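PDB 4NQ3: cyanuric acid amidohydrolase from Azorhizobium caulinodans, which hydrolyses the s-triazine ring of cyanuric acid to 1-carboxybiuret, which decarboxylates spontaneously to biuret, in the breakdown of atrazine and melamine. Local coordinates for residues G45-F50 / S178-S183; A223-G228 / E337-D342. One frame throughout, in Å; residues are numbered along the deposited sequence.

Interaction 1: G45-F50 / S178-S183; sequences GCVNDF and SDTLKS. With BR8 (barbituric acid), chain C; BR8 (barbituric acid), chain J.
Val47 projects from the loop 45-50 onto the first turn of helix 180-199, where its CG2 methyl meets Thr180 and the two side chains cross at about a right angle. Just before the helix, Ser178 lines a second barbituric acid site, its N 3.5 Å from O4 of that ligand. Asp179 is the N-cap. Its OD1 accepts a bond from Lys182 N (3.2 Å) that arrives from above the carboxylate plane, and a weak one from Leu181 N. Its OD2 lies close to OD2 of Asp179 of the second subunit, a pairing of like charges that may favour a proton on one of them. At Thr180, OG1 sits between the backbone N and the carbonyl carbon (chi1 61°). Val47 CG2 lies 3.6 Å from this Thr180 OG1 and 3.8 Å from Thr180 O, but the hydroxyl hydrogen-bonds to Leu302 O of the second subunit. Leu181 brings CD1 to within 4.6 Å of Cys46 SG, a looser apolar approach that Ser308 helps to cover. Lys182 turns away from the loop and runs past the second ligand, its CE 3.7 Å from O8. Ser183 folds back on the turn, its OG donating to Thr180 O (2.6 Å) and also hydrogen-bonded to Leu160 N. Within the loop 45-50, Gly45 N donates to Asp49 OD2 (2.7 Å), while Gly45 O borders the active-site barbituric acid. What joins loop to helix is thus a branched aliphatic side chain against a helix turn; Val47 N, for its part, hydrogen-bonds to Ser305 OG of the second subunit. Direct cohesion is probably mostly van der Waals, while the second subunit adds polar bonds to Thr180, Val47 and Asn48.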
loop_
_atom_site.group_PDB
_atom_site.type_symbol
_atom_site.label_atom_id
_atom_site.label_comp_id
_atom_site.label_asym_id
_atom_site.label_seq_id
_atom_site.Cartn_x
_atom_site.Cartn_y
_atom_site.Cartn_z
ATOM N N GLY A 45 2.307 -6.636 9.615
ATOM C CA GLY A 45 3.386 -6.622 10.580
ATOM C C GLY A 45 3.696 -5.251 11.159
ATOM O O GLY A 45 4.722 -5.075 11.799
ATOM N N CYS A 46 2.829 -4.268 10.960
ATOM C CA CYS A 46 3.137 -2.944 11.477
ATOM C C CYS A 46 2.118 -2.507 12.524
ATOM O O CYS A 46 1.766 -3.300 13.416
ATOM C CB CYS A 46 3.241 -1.940 10.333
ATOM S SG CYS A 46 4.570 -2.427 9.142
ATOM N N VAL A 47 1.644 -1.268 12.473
ATOM C CA VAL A 47 0.825 -0.832 13.592
ATOM C C VAL A 47 -0.562 -1.446 13.534
ATOM O O VAL A 47 -0.991 -2.101 14.485
ATOM C CB VAL A 47 0.689 0.681 13.671
ATOM C CG1 VAL A 47 -0.282 1.022 14.789
ATOM C CG2 VAL A 47 2.040 1.326 13.931
ATOM N N ASN A 48 -1.268 -1.211 12.429
ATOM C CA ASN A 48 -2.633 -1.707 12.223
ATOM C C ASN A 48 -2.655 -3.097 11.623
ATOM O O ASN A 48 -3.160 -3.314 10.527
ATOM C CB ASN A 48 -3.392 -0.752 11.322
ATOM C CG ASN A 48 -2.725 -0.586 9.952
ATOM O OD1 ASN A 48 -1.526 -0.851 9.778
ATOM N ND2 ASN A 48 -3.484 -0.086 8.997
ATOM N N ASP A 49 -2.081 -4.037 12.351
ATOM C CA ASP A 49 -2.078 -5.424 11.981
ATOM C C ASP A 49 -2.908 -6.150 13.008
ATOM O O ASP A 49 -2.476 -6.320 14.139
ATOM C CB ASP A 49 -0.651 -5.964 11.927
ATOM C CG ASP A 49 -0.586 -7.464 11.586
ATOM O OD1 ASP A 49 -1.607 -8.210 11.736
ATOM O OD2 ASP A 49 0.515 -7.896 11.161
ATOM N N PHE A 50 -4.093 -6.595 12.620
ATOM C CA PHE A 50 -4.963 -7.271 13.571
ATOM C C PHE A 50 -4.961 -8.776 13.362
ATOM O O PHE A 50 -5.665 -9.503 14.076
ATOM C CB PHE A 50 -6.384 -6.709 13.484
ATOM C CG PHE A 50 -6.423 -5.244 13.685
ATOM C CD1 PHE A 50 -6.314 -4.708 14.974
ATOM C CD2 PHE A 50 -6.468 -4.383 12.590
ATOM C CE1 PHE A 50 -6.297 -3.325 15.169
ATOM C CE2 PHE A 50 -6.456 -2.993 12.778
ATOM C CZ PHE A 50 -6.361 -2.467 14.058
ATOM N N SER A 178 5.620 10.339 19.002
ATOM C CA SER A 178 4.209 10.372 18.652
ATOM C C SER A 178 3.990 9.662 17.315
ATOM O O SER A 178 2.850 9.422 16.932
ATOM C CB SER A 178 3.696 11.809 18.581
ATOM O OG SER A 178 4.063 12.546 19.737
ATOM N N ASP A 179 5.081 9.307 16.627
ATOM C CA ASP A 179 5.001 8.514 15.399
ATOM C C ASP A 179 4.782 7.053 15.816
ATOM O O ASP A 179 5.620 6.447 16.506
ATOM C CB ASP A 179 6.276 8.691 14.531
ATOM C CG ASP A 179 6.209 7.950 13.154
ATOM O OD1 ASP A 179 5.557 6.887 13.060
ATOM O OD2 ASP A 179 6.833 8.416 12.163
ATOM N N THR A 180 3.647 6.489 15.409
ATOM C CA THR A 180 3.284 5.171 15.901
ATOM C C THR A 180 4.218 4.118 15.291
ATOM O O THR A 180 4.626 3.193 15.970
ATOM C CB THR A 180 1.785 4.833 15.622
ATOM O OG1 THR A 180 1.517 4.841 14.217
ATOM C CG2 THR A 180 0.863 5.839 16.310
ATOM N N LEU A 181 4.606 4.273 14.038
ATOM C CA LEU A 181 5.491 3.281 13.441
ATOM C C LEU A 181 6.869 3.400 14.090
ATOM O O LEU A 181 7.563 2.403 14.270
ATOM C CB LEU A 181 5.575 3.453 11.913
ATOM C CG LEU A 181 6.601 2.651 11.100
ATOM C CD1 LEU A 181 6.406 1.205 11.314
ATOM C CD2 LEU A 181 6.500 2.918 9.624
ATOM N N LYS A 182 7.262 4.620 14.461
ATOM C CA LYS A 182 8.532 4.818 15.152
ATOM C C LYS A 182 8.491 4.147 16.535
ATOM O O LYS A 182 9.476 3.560 16.992
ATOM C CB LYS A 182 8.847 6.307 15.241
ATOM C CG LYS A 182 10.050 6.682 16.085
ATOM C CD LYS A 182 11.381 6.317 15.437
ATOM C CE LYS A 182 12.557 7.036 16.131
ATOM N NZ LYS A 182 13.916 6.607 15.634
ATOM N N SER A 183 7.335 4.204 17.192
ATOM C CA SER A 183 7.227 3.615 18.519
ATOM C C SER A 183 7.544 2.112 18.490
ATOM O O SER A 183 8.046 1.560 19.484
ATOM C CB SER A 183 5.840 3.847 19.123
ATOM O OG SER A 183 4.872 3.013 18.529
HETATM N N1 BR8 C . 5.930 -6.791 14.571
HETATM C C2 BR8 C . 5.384 -7.694 13.726
HETATM O O2 BR8 C . 4.194 -7.922 13.822
HETATM N N3 BR8 C . 6.154 -8.319 12.787
HETATM C C4 BR8 C . 7.541 -8.048 12.655
HETATM O O4 BR8 C . 8.198 -8.624 11.794
HETATM C C5 BR8 C . 8.287 -7.080 13.575
HETATM C C6 BR8 C . 7.285 -6.470 14.545
HETATM O O8 BR8 C . 7.668 -5.649 15.347
HETATM N N1 BR8 J . 9.943 11.343 15.740
HETATM C C2 BR8 J . 8.910 12.184 15.401
HETATM O O2 BR8 J . 8.681 12.391 14.219
HETATM N N3 BR8 J . 8.141 12.785 16.374
HETATM C C4 BR8 J . 8.374 12.553 17.744
HETATM O O4 BR8 J . 7.657 13.115 18.526
HETATM C C5 BR8 J . 9.497 11.656 18.301
HETATM C C6 BR8 J . 10.254 11.052 17.092
HETATM O O8 BR8 J . 11.184 10.296 17.301
#

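Interaction 2: A223-G228 / E337-D342; sequences ASCSSG and EHQGPD. With MG (magnesium ion), chain K; BR8 (barbituric acid), chain C.
The amide of Gln339 reaches across to the edge strand 223-227 and its OE1 accepts a hydrogen bond from Cys225 N (2.8 Å), nearly straight at 168° although the N-H comes from above the carbonyl plane. CG lies anti to the carbonyl carbon (chi1 -53°) and the chain is extended beyond it, which carries the aliphatic part along Ala223, CG 4.0 Å from Ala223 CB. The flat end then faces Cys225, whose CB is 3.9 Å from Gln339 NE2. That nitrogen donates to Glu337 O (3.1 Å), which lies in the amide plane, so bonds at both ends fix the rotation of the amide. With alanine in place of Gln339, Cys225 N is likely to lose its acceptor and a gap to open beside Ala223. Gln339 O, together with Pro341 O and Gly344 O, binds the magnesium ion. Further along the strand, OG of the nucleophile Ser226 is hydrogen-bonded to Lys156 NZ, and Ser227 N donates to O8 of barbituric acid (2.6 Å). Strand 223-227 pairs in parallel with strand 150-157, while the Gln339 side chain touches Arg188 and Ala192 of helix 180-199 and Lys285 of strand 281-286.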
loop_
_atom_site.group_PDB
_atom_site.type_symbol
_atom_site.label_atom_id
_atom_site.label_comp_id
_atom_site.label_asym_id
_atom_site.label_seq_id
_atom_site.Cartn_x
_atom_site.Cartn_y
_atom_site.Cartn_z
ATOM N N ALA A 223 19.235 -10.980 20.693
ATOM C CA ALA A 223 17.929 -10.345 20.811
ATOM C C ALA A 223 17.091 -10.523 19.550
ATOM O O ALA A 223 17.578 -10.342 18.434
ATOM C CB ALA A 223 18.091 -8.849 21.136
ATOM N N SER A 224 15.827 -10.894 19.733
ATOM C CA SER A 224 14.874 -10.842 18.638
ATOM C C SER A 224 13.549 -10.248 19.126
ATOM O O SER A 224 12.808 -10.881 19.853
ATOM C CB SER A 224 14.662 -12.218 18.046
ATOM O OG SER A 224 13.606 -12.180 17.109
ATOM N N CYS A 225 13.258 -9.014 18.740
ATOM C CA CYS A 225 12.088 -8.324 19.269
ATOM C C CYS A 225 11.024 -8.045 18.229
ATOM O O CYS A 225 11.324 -7.645 17.105
ATOM C CB CYS A 225 12.535 -7.038 19.914
ATOM S SG CYS A 225 13.785 -7.432 21.129
ATOM N N SER A 226 9.779 -8.265 18.622
ATOM C CA SER A 226 8.630 -8.127 17.745
ATOM C C SER A 226 7.555 -7.325 18.480
ATOM O O SER A 226 7.138 -7.685 19.595
ATOM C CB SER A 226 8.115 -9.506 17.332
ATOM O OG SER A 226 6.956 -9.413 16.536
ATOM N N SER A 227 7.143 -6.215 17.875
ATOM C CA SER A 227 6.224 -5.286 18.515
ATOM C C SER A 227 4.794 -5.576 18.029
ATOM O O SER A 227 4.604 -6.117 16.953
ATOM C CB SER A 227 6.657 -3.847 18.215
ATOM O OG SER A 227 5.900 -2.887 18.932
ATOM N N GLY A 228 3.785 -5.249 18.824
ATOM C CA GLY A 228 2.427 -5.513 18.413
ATOM C C GLY A 228 1.414 -4.657 19.138
ATOM O O GLY A 228 1.625 -4.235 20.264
ATOM N N GLU A 337 16.518 -3.048 15.466
ATOM C CA GLU A 337 17.084 -2.034 16.362
ATOM C C GLU A 337 17.865 -2.699 17.499
ATOM O O GLU A 337 17.291 -3.404 18.328
ATOM C CB GLU A 337 15.986 -1.154 16.932
ATOM C CG GLU A 337 15.260 -0.291 15.908
ATOM C CD GLU A 337 14.109 -1.018 15.217
ATOM O OE1 GLU A 337 13.900 -2.220 15.505
ATOM O OE2 GLU A 337 13.409 -0.376 14.390
ATOM N N HIS A 338 19.176 -2.494 17.526
ATOM C CA HIS A 338 20.037 -3.110 18.542
ATOM C C HIS A 338 19.998 -4.624 18.514
ATOM O O HIS A 338 20.382 -5.278 19.489
ATOM C CB HIS A 338 19.658 -2.620 19.935
ATOM C CG HIS A 338 19.698 -1.134 20.068
ATOM N ND1 HIS A 338 20.878 -0.425 20.112
ATOM C CD2 HIS A 338 18.705 -0.217 20.121
ATOM C CE1 HIS A 338 20.609 0.863 20.206
ATOM N NE2 HIS A 338 19.298 1.016 20.222
ATOM N N GLN A 339 19.533 -5.179 17.398
ATOM C CA GLN A 339 19.533 -6.625 17.213
ATOM C C GLN A 339 20.504 -6.976 16.104
ATOM O O GLN A 339 20.161 -6.963 14.930
ATOM C CB GLN A 339 18.127 -7.111 16.911
ATOM C CG GLN A 339 17.161 -6.611 17.966
ATOM C CD GLN A 339 15.722 -6.602 17.493
ATOM O OE1 GLN A 339 15.144 -7.640 17.166
ATOM N NE2 GLN A 339 15.139 -5.416 17.438
ATOM N N GLY A 340 21.746 -7.239 16.469
ATOM C CA GLY A 340 22.776 -7.353 15.454
ATOM C C GLY A 340 23.166 -5.949 15.052
ATOM O O GLY A 340 22.574 -4.982 15.524
ATOM N N PRO A 341 24.171 -5.830 14.187
ATOM C CA PRO A 341 24.680 -4.570 13.626
ATOM C C PRO A 341 23.647 -3.827 12.796
ATOM O O PRO A 341 22.639 -4.418 12.414
ATOM C CB PRO A 341 25.808 -5.036 12.732
ATOM C CG PRO A 341 25.437 -6.444 12.357
ATOM C CD PRO A 341 24.848 -7.003 13.615
ATOM N N ASP A 342 23.879 -2.551 12.499
ATOM C CA ASP A 342 22.930 -1.850 11.635
ATOM C C ASP A 342 22.847 -2.521 10.260
ATOM O O ASP A 342 23.851 -2.619 9.533
ATOM C CB ASP A 342 23.295 -0.375 11.458
ATOM C CG ASP A 342 22.366 0.338 10.467
ATOM O OD1 ASP A 342 21.214 0.664 10.847
ATOM O OD2 ASP A 342 22.792 0.563 9.302
HETATM MG MG MG K . 20.452 -5.102 13.467
HETATM N N1 BR8 C . 5.930 -6.791 14.571
HETATM C C2 BR8 C . 5.384 -7.694 13.726
HETATM O O2 BR8 C . 4.194 -7.922 13.822
HETATM N N3 BR8 C . 6.154 -8.319 12.787
HETATM C C4 BR8 C . 7.541 -8.048 12.655
HETATM O O4 BR8 C . 8.198 -8.624 11.794
HETATM C C5 BR8 C . 8.287 -7.080 13.575
HETATM C C6 BR8 C . 7.285 -6.470 14.545
HETATM O O8 BR8 C . 7.668 -5.649 15.347
#

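How the interactions relate
Both contacts are buried, but interaction 2 is the deeper, its centre about 8 Å from the centre of the chain, against about 17 Å for the centre of interaction 1, which borders a second subunit. Each joins different members of the three repeating units, as these are predicted: the first and second in interaction 1, the second and third in interaction 2. Helix 180-199 serves both, by its N-terminal turn in one and by Arg188 and Ala192 in the other. Interaction 1 has van der Waals contact and no direct hydrogen bond between its segments, whereas a side-chain-to-backbone hydrogen bond spans interaction 2, next to a magnesium site. Though not touching, they border the same active-site barbituric acid.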